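Local atomic coordinates of SusD homolog (PDB entry 3IV0), a protein that is a SusD-like outer-membrane protein that probably binds glycans, although its ligand is not known. Residues A[215-219]-A[454-459]; A[385-389]-A[405-411]; A[413-417]-A[438-444]. All coordinates share one frame; numbering follows the deposited sequence.

Interaction 1: A[215-219]-A[454-459]; sequences WLVQF and FNVGAW
Rings carry nearly all of this contact, and no hydrogen bond crosses it: Trp215, Phe219 and Trp459 form an aromatic cluster between the C-terminal turn of helix 202-219 and the chain just after helix 451-455. That second helix ends in a Schellman motif with Gly457, at positive phi, as its C-prime residue, and the turn brings Trp459 back toward the cluster. The indole of Trp459 takes up the position between its backbone N and carbonyl carbon (chi1 61°) and serves two partners at once. Phe219 arrives from the opposite direction, its CZ 3.6 Å from Trp459 CZ2, with the planes inclined at 39°. Farther round the indole, CZ3 of Trp459 lies near the plane of the Trp215 ring, at its edge. With the nearest CA atoms, of Phe219 and Asn455, 10.4 Å apart, long flat side chains suit the gap. An alanine in place of Trp459 would be likely to open a gap facing Trp215 and Phe219 and leave both without their shared partner. Phe454 adds a fourth ring, CZ of Phe454 meeting CZ of Phe219 at 4.0 Å, while CD1 of Trp459 sits 3.7 Å above the Phe454 ring, toward its rim.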
# COMPACT_ATOMS: atom_id res chain seq x y z
N TRP A 215 -5.03 -11.72 -1.77
CA TRP A 215 -3.80 -12.43 -1.48
C TRP A 215 -4.13 -13.90 -1.22
O TRP A 215 -3.38 -14.79 -1.64
CB TRP A 215 -2.99 -11.78 -0.32
CG TRP A 215 -2.14 -10.71 -0.83
CD1 TRP A 215 -2.54 -9.50 -1.29
CD2 TRP A 215 -0.73 -10.77 -1.01
NE1 TRP A 215 -1.47 -8.80 -1.78
CE2 TRP A 215 -0.33 -9.55 -1.59
CE3 TRP A 215 0.25 -11.72 -0.71
CZ2 TRP A 215 1.01 -9.29 -1.92
CZ3 TRP A 215 1.57 -11.45 -1.01
CH2 TRP A 215 1.93 -10.26 -1.61
N LEU A 216 -5.23 -14.17 -0.55
CA LEU A 216 -5.66 -15.58 -0.32
C LEU A 216 -6.02 -16.28 -1.64
O LEU A 216 -5.82 -17.49 -1.77
CB LEU A 216 -6.83 -15.61 0.68
CG LEU A 216 -6.36 -15.40 2.13
CD1 LEU A 216 -7.52 -15.03 3.04
CD2 LEU A 216 -5.69 -16.66 2.67
N VAL A 217 -6.49 -15.55 -2.62
CA VAL A 217 -6.74 -16.13 -3.95
C VAL A 217 -5.47 -16.77 -4.49
O VAL A 217 -5.52 -17.85 -5.07
CB VAL A 217 -7.25 -15.04 -4.95
CG1 VAL A 217 -7.07 -15.51 -6.42
CG2 VAL A 217 -8.69 -14.71 -4.65
N GLN A 218 -4.32 -16.12 -4.31
CA GLN A 218 -3.06 -16.60 -4.84
C GLN A 218 -2.48 -17.73 -4.00
O GLN A 218 -1.94 -18.71 -4.53
CB GLN A 218 -2.04 -15.46 -4.84
CG GLN A 218 -0.65 -15.86 -5.34
CD GLN A 218 -0.63 -16.42 -6.75
OE1 GLN A 218 -1.36 -15.97 -7.66
NE2 GLN A 218 0.24 -17.40 -6.95
N PHE A 219 -2.54 -17.61 -2.68
CA PHE A 219 -1.81 -18.50 -1.79
C PHE A 219 -2.65 -19.58 -1.15
O PHE A 219 -2.11 -20.47 -0.50
CB PHE A 219 -1.00 -17.67 -0.78
CG PHE A 219 0.09 -16.90 -1.43
CD1 PHE A 219 1.24 -17.53 -1.82
CD2 PHE A 219 -0.05 -15.56 -1.72
CE1 PHE A 219 2.25 -16.84 -2.45
CE2 PHE A 219 0.96 -14.86 -2.35
CZ PHE A 219 2.11 -15.51 -2.71
N PHE A 454 9.63 -17.98 -7.82
CA PHE A 454 8.43 -17.59 -7.06
C PHE A 454 7.98 -18.68 -6.14
O PHE A 454 7.67 -18.43 -4.94
CB PHE A 454 7.33 -17.25 -8.05
CG PHE A 454 6.03 -16.85 -7.42
CD1 PHE A 454 5.08 -17.81 -7.09
CD2 PHE A 454 5.73 -15.53 -7.22
CE1 PHE A 454 3.86 -17.44 -6.57
CE2 PHE A 454 4.49 -15.17 -6.70
CZ PHE A 454 3.58 -16.11 -6.36
N ASN A 455 7.89 -19.90 -6.65
CA ASN A 455 7.37 -21.02 -5.88
C ASN A 455 8.20 -21.35 -4.65
O ASN A 455 7.67 -21.93 -3.71
CB ASN A 455 7.26 -22.27 -6.79
CG ASN A 455 6.17 -22.16 -7.83
OD1 ASN A 455 5.22 -21.39 -7.68
ND2 ASN A 455 6.27 -23.00 -8.87
N VAL A 456 9.48 -21.03 -4.66
CA VAL A 456 10.35 -21.26 -3.52
C VAL A 456 10.59 -19.95 -2.73
O VAL A 456 11.50 -19.90 -1.90
CB VAL A 456 11.69 -21.96 -3.90
CG1 VAL A 456 11.42 -23.36 -4.47
CG2 VAL A 456 12.53 -21.18 -4.87
N GLY A 457 9.76 -18.95 -2.92
CA GLY A 457 9.79 -17.80 -2.03
C GLY A 457 10.62 -16.63 -2.49
O GLY A 457 10.90 -15.71 -1.69
N ALA A 458 11.01 -16.57 -3.76
CA ALA A 458 11.77 -15.44 -4.27
C ALA A 458 10.99 -14.13 -4.34
O ALA A 458 11.57 -13.10 -4.68
CB ALA A 458 12.40 -15.75 -5.65
N TRP A 459 9.69 -14.16 -4.06
CA TRP A 459 8.89 -12.91 -3.96
C TRP A 459 9.02 -12.26 -2.57
O TRP A 459 8.59 -11.12 -2.41
CB TRP A 459 7.43 -13.18 -4.30
CG TRP A 459 6.77 -14.14 -3.40
CD1 TRP A 459 6.67 -15.47 -3.57
CD2 TRP A 459 6.09 -13.87 -2.15
NE1 TRP A 459 6.00 -16.05 -2.54
CE2 TRP A 459 5.62 -15.08 -1.65
CE3 TRP A 459 5.84 -12.70 -1.41
CZ2 TRP A 459 4.89 -15.18 -0.44
CZ3 TRP A 459 5.10 -12.81 -0.28
CH2 TRP A 459 4.67 -14.02 0.22

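Interaction 2: A[385-389]-A[405-411]; sequences DTKAC and NTSGSEL
Asp385, in the first turn of helix 385-398, accepts a hydrogen bond from the backbone of Gly408, where the chain turns into helix 408-422. The bond joins the starts of two successive helices, the chain after helix 385-398 having come back to the end where that helix began; this is helix-to-helix packing within the largely helical SusD family region. Gly408 N lies 3.1 Å from Asp385 OD2 in a fairly straight bond, 160° at the hydrogen, but it comes from above the carboxylate, 47° out of its plane. Glycine suits this point because phi is positive.

The tight part of the contact lies on the inner side, around Leu411. With CG opposite the backbone N (chi1 177°), this side chain reaches across to helix 385-398 and divides its two methyls: CD2 rests 3.8 Å from Ala388 CB and beside the Asp385 carboxylate, the Leu411 and Asp385 side chains lying alongside one another and pointing opposite ways, while CD1 lies 3.8 Å from Cys389 SG. A small alanine lets the leucine come close, and the slim thiol side chain of Cys389 fits beside the loop, its SG 3.3 Å from Thr406 O. Helix 367-381 packs behind, Leu378 against Ala388 and Ala379 against Leu411.

The outer side is looser at Asn405 and at the Thr406 side chain, which turns from the other helix, Thr406 OG1 giving a hydrogen bond of 2.6 Å to Glu410 OE1. Ser407, although exposed, brings its CB within 3.2 Å of Asp385 OD2.

The chemistry implies a division of labour: apolar groups fill the inner side, while the Asp385 carboxylate, set against an amide at the start of a helix, is probably stabilised in its ionised form by that amide and the helix end.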
# COMPACT_ATOMS: atom_id res chain seq x y z
N ASP A 385 -19.88 -9.49 -16.16
CA ASP A 385 -18.83 -8.73 -16.85
C ASP A 385 -19.32 -7.35 -17.15
O ASP A 385 -18.54 -6.39 -17.18
CB ASP A 385 -18.36 -9.40 -18.15
CG ASP A 385 -17.35 -10.54 -17.93
OD1 ASP A 385 -16.87 -10.76 -16.80
OD2 ASP A 385 -17.02 -11.27 -18.90
N THR A 386 -20.62 -7.18 -17.33
CA THR A 386 -21.15 -5.86 -17.57
C THR A 386 -20.92 -4.93 -16.36
O THR A 386 -20.52 -3.75 -16.51
CB THR A 386 -22.63 -5.90 -18.02
OG1 THR A 386 -23.41 -6.54 -17.03
CG2 THR A 386 -22.75 -6.67 -19.34
N LYS A 387 -21.14 -5.45 -15.15
CA LYS A 387 -20.91 -4.65 -13.96
C LYS A 387 -19.42 -4.41 -13.76
O LYS A 387 -19.00 -3.32 -13.37
CB LYS A 387 -21.50 -5.31 -12.71
CG LYS A 387 -21.29 -4.51 -11.43
CD LYS A 387 -22.17 -3.30 -11.39
CE LYS A 387 -22.41 -2.81 -9.96
NZ LYS A 387 -23.35 -1.64 -9.98
N ALA A 388 -18.62 -5.42 -14.05
CA ALA A 388 -17.17 -5.22 -14.00
C ALA A 388 -16.72 -4.07 -14.91
O ALA A 388 -15.92 -3.23 -14.51
CB ALA A 388 -16.44 -6.50 -14.33
N CYS A 389 -17.24 -4.01 -16.14
CA CYS A 389 -16.98 -2.90 -17.03
C CYS A 389 -17.46 -1.58 -16.50
O CYS A 389 -16.79 -0.57 -16.63
CB CYS A 389 -17.57 -3.16 -18.42
SG CYS A 389 -16.77 -4.39 -19.40
N ASN A 405 -15.45 -2.01 -23.22
CA ASN A 405 -16.61 -2.85 -23.40
C ASN A 405 -16.12 -4.20 -23.88
O ASN A 405 -15.95 -4.44 -25.08
CB ASN A 405 -17.57 -2.25 -24.41
CG ASN A 405 -18.87 -3.03 -24.48
OD1 ASN A 405 -19.16 -3.82 -23.59
ND2 ASN A 405 -19.66 -2.81 -25.53
N THR A 406 -15.85 -5.07 -22.93
CA THR A 406 -15.28 -6.35 -23.24
C THR A 406 -15.56 -7.32 -22.11
O THR A 406 -16.36 -7.04 -21.24
CB THR A 406 -13.79 -6.24 -23.63
OG1 THR A 406 -13.39 -7.48 -24.24
CG2 THR A 406 -12.91 -5.84 -22.46
N SER A 407 -14.95 -8.48 -22.17
CA SER A 407 -15.31 -9.56 -21.31
C SER A 407 -14.11 -10.51 -21.16
O SER A 407 -13.09 -10.36 -21.84
CB SER A 407 -16.50 -10.29 -21.95
OG SER A 407 -16.12 -10.93 -23.19
N GLY A 408 -14.26 -11.47 -20.29
CA GLY A 408 -13.31 -12.57 -20.24
C GLY A 408 -11.88 -12.13 -20.05
O GLY A 408 -11.60 -11.19 -19.28
N SER A 409 -10.97 -12.81 -20.70
CA SER A 409 -9.56 -12.53 -20.50
C SER A 409 -9.20 -11.10 -20.87
O SER A 409 -8.38 -10.48 -20.18
CB SER A 409 -8.72 -13.52 -21.28
OG SER A 409 -8.95 -14.80 -20.73
N GLU A 410 -9.80 -10.55 -21.91
CA GLU A 410 -9.49 -9.18 -22.29
C GLU A 410 -9.89 -8.21 -21.18
O GLU A 410 -9.17 -7.23 -20.91
CB GLU A 410 -10.20 -8.82 -23.60
CG GLU A 410 -9.75 -7.52 -24.18
CD GLU A 410 -10.24 -7.27 -25.60
OE1 GLU A 410 -11.38 -7.66 -25.95
OE2 GLU A 410 -9.47 -6.65 -26.38
N LEU A 411 -11.00 -8.48 -20.52
CA LEU A 411 -11.49 -7.64 -19.43
C LEU A 411 -10.57 -7.78 -18.21
O LEU A 411 -10.19 -6.78 -17.59
CB LEU A 411 -12.95 -7.95 -19.09
CG LEU A 411 -13.53 -7.16 -17.91
CD1 LEU A 411 -13.38 -5.65 -18.16
CD2 LEU A 411 -14.96 -7.63 -17.69

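Interaction 3: A[413-417]-A[438-444]; sequences DAIFW and KVYNRNY
Asp413, Phe416 and Trp417 lie on one side of helix 408-422, facing a segment that begins as a short 3-10 turn at Lys438 and continues as loop; the closest CA atoms, of Trp417 and Tyr444, are 8.4 Å apart. An Asx turn, Asn441 OD1 accepting from Asn443 N, and the backbone bond from Tyr444 N to Asn441 O shape the loop just before Tyr444. Tyr444 crosses Asp413 at about a right angle, and its OH donates to Asp413 OD1 over 2.7 Å, on the syn side and 31° out of the carboxylate plane. Its ring directs an offset edge toward the face of Phe416, planes 84° apart, and touches the Trp417 indole obliquely. Lys438 is long enough to serve both rings: CD makes a CH-pi contact over Phe416, 3.6 Å from the centroid, and CE lies 3.4 Å above the centre of the Tyr444 ring. The bend at its last torsion carries the ammonium to a water, which accepts from Lys438 NZ at 2.8 Å and donates to Asp413 OD1 at 2.6 Å. Around this surface contact, Leu433 of helix 429-436 packs on Phe416 and Lys438, Ile415 turns to helix 367-381, and Val439 reaches Phe454 in helix 451-455.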
# COMPACT_ATOMS: atom_id res chain seq x y z
N ASP A 413 -7.42 -8.52 -18.20
CA ASP A 413 -6.21 -7.80 -18.54
C ASP A 413 -6.44 -6.31 -18.42
O ASP A 413 -5.61 -5.57 -17.91
CB ASP A 413 -5.72 -8.11 -19.97
CG ASP A 413 -5.02 -9.44 -20.10
OD1 ASP A 413 -4.84 -10.15 -19.11
OD2 ASP A 413 -4.67 -9.76 -21.26
N ALA A 414 -7.56 -5.80 -18.95
CA ALA A 414 -7.83 -4.37 -18.90
C ALA A 414 -7.81 -3.85 -17.46
O ALA A 414 -7.35 -2.75 -17.21
CB ALA A 414 -9.19 -4.03 -19.58
N ILE A 415 -8.40 -4.60 -16.56
CA ILE A 415 -8.46 -4.16 -15.17
C ILE A 415 -7.06 -4.18 -14.54
O ILE A 415 -6.70 -3.22 -13.83
CB ILE A 415 -9.44 -5.03 -14.39
CG1 ILE A 415 -10.88 -4.85 -14.90
CG2 ILE A 415 -9.35 -4.72 -12.87
CD1 ILE A 415 -11.85 -5.97 -14.49
N PHE A 416 -6.26 -5.22 -14.81
CA PHE A 416 -4.87 -5.25 -14.33
C PHE A 416 -4.11 -4.03 -14.83
O PHE A 416 -3.47 -3.34 -14.06
CB PHE A 416 -4.16 -6.51 -14.78
CG PHE A 416 -2.69 -6.45 -14.60
CD1 PHE A 416 -2.13 -6.66 -13.35
CD2 PHE A 416 -1.86 -6.14 -15.65
CE1 PHE A 416 -0.76 -6.54 -13.18
CE2 PHE A 416 -0.49 -6.05 -15.48
CZ PHE A 416 0.05 -6.25 -14.23
N TRP A 417 -4.21 -3.71 -16.11
CA TRP A 417 -3.41 -2.62 -16.66
C TRP A 417 -3.93 -1.30 -16.17
O TRP A 417 -3.16 -0.34 -15.98
CB TRP A 417 -3.38 -2.67 -18.20
CG TRP A 417 -2.51 -3.77 -18.72
CD1 TRP A 417 -2.90 -4.88 -19.37
CD2 TRP A 417 -1.08 -3.84 -18.63
NE1 TRP A 417 -1.82 -5.65 -19.69
CE2 TRP A 417 -0.69 -5.04 -19.25
CE3 TRP A 417 -0.10 -3.02 -18.08
CZ2 TRP A 417 0.64 -5.43 -19.35
CZ3 TRP A 417 1.21 -3.41 -18.19
CH2 TRP A 417 1.57 -4.60 -18.81
N LYS A 438 1.42 -12.54 -11.79
CA LYS A 438 1.94 -11.91 -12.98
C LYS A 438 3.41 -11.56 -12.85
O LYS A 438 4.04 -11.21 -13.84
CB LYS A 438 1.09 -10.69 -13.39
CG LYS A 438 -0.24 -11.11 -13.99
CD LYS A 438 -1.17 -9.95 -14.23
CE LYS A 438 -2.27 -10.30 -15.21
NZ LYS A 438 -3.35 -11.15 -14.67
N VAL A 439 3.96 -11.64 -11.63
CA VAL A 439 5.36 -11.33 -11.37
C VAL A 439 6.31 -12.26 -12.10
O VAL A 439 7.49 -11.92 -12.29
CB VAL A 439 5.67 -11.27 -9.86
CG1 VAL A 439 5.77 -12.66 -9.20
CG2 VAL A 439 6.95 -10.43 -9.58
N TYR A 440 5.81 -13.43 -12.51
CA TYR A 440 6.66 -14.37 -13.26
C TYR A 440 6.20 -14.49 -14.70
O TYR A 440 6.58 -15.45 -15.38
CB TYR A 440 6.73 -15.73 -12.56
CG TYR A 440 5.42 -16.35 -12.22
CD1 TYR A 440 4.63 -16.94 -13.22
CD2 TYR A 440 4.95 -16.37 -10.92
CE1 TYR A 440 3.45 -17.50 -12.92
CE2 TYR A 440 3.74 -16.94 -10.60
CZ TYR A 440 3.01 -17.53 -11.63
OH TYR A 440 1.78 -18.09 -11.39
N ASN A 441 5.47 -13.50 -15.21
CA ASN A 441 4.93 -13.52 -16.57
C ASN A 441 5.42 -12.30 -17.33
O ASN A 441 5.04 -11.18 -17.03
CB ASN A 441 3.40 -13.58 -16.50
CG ASN A 441 2.76 -13.87 -17.83
OD1 ASN A 441 3.28 -13.49 -18.88
ND2 ASN A 441 1.59 -14.50 -17.78
N ARG A 442 6.28 -12.51 -18.33
CA ARG A 442 6.84 -11.40 -19.09
C ARG A 442 5.79 -10.61 -19.89
O ARG A 442 6.05 -9.48 -20.29
CB ARG A 442 7.95 -11.91 -20.02
CG ARG A 442 8.84 -10.81 -20.55
CD ARG A 442 9.97 -11.39 -21.39
NE ARG A 442 10.78 -12.33 -20.61
CZ ARG A 442 11.76 -11.97 -19.78
NH1 ARG A 442 12.08 -10.69 -19.63
NH2 ARG A 442 12.44 -12.89 -19.12
N ASN A 443 4.61 -11.18 -20.09
CA ASN A 443 3.52 -10.46 -20.75
C ASN A 443 2.97 -9.29 -19.91
O ASN A 443 2.34 -8.37 -20.45
CB ASN A 443 2.38 -11.41 -21.10
CG ASN A 443 2.79 -12.45 -22.13
OD1 ASN A 443 2.67 -13.66 -21.91
ND2 ASN A 443 3.30 -11.98 -23.23
N TYR A 444 3.24 -9.33 -18.60
CA TYR A 444 2.71 -8.34 -17.64
C TYR A 444 3.77 -7.64 -16.81
O TYR A 444 3.46 -6.65 -16.16
CB TYR A 444 1.73 -9.03 -16.71
CG TYR A 444 0.59 -9.69 -17.44
CD1 TYR A 444 -0.45 -8.94 -17.94
CD2 TYR A 444 0.58 -11.05 -17.65
CE1 TYR A 444 -1.50 -9.54 -18.62
CE2 TYR A 444 -0.45 -11.67 -18.34
CZ TYR A 444 -1.49 -10.91 -18.81
OH TYR A 444 -2.51 -11.51 -19.52
O HOH W 1 -5.27 -10.94 -16.65

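From the N terminus, the chain first reaches 215-219 at the end of helix 202-219, and interaction 1 closes only after more than two hundred residues, at 454-459. Inside that long loop lie the other two contacts, in series and not crossing: interaction 2 closes a short loop, bringing the starts of helices 385-398 and 408-422 together, and interaction 3 then opens farther along the second of these helices and closes in the loop after helix 429-436. Interactions 2 and 3 thus share helix 408-422 without otherwise touching. Interaction 3 abuts interaction 1 directly, the loop 438-444 packing on the end of helix 451-455, so the C-terminal helices are joined stepwise to the earlier helix 202-219.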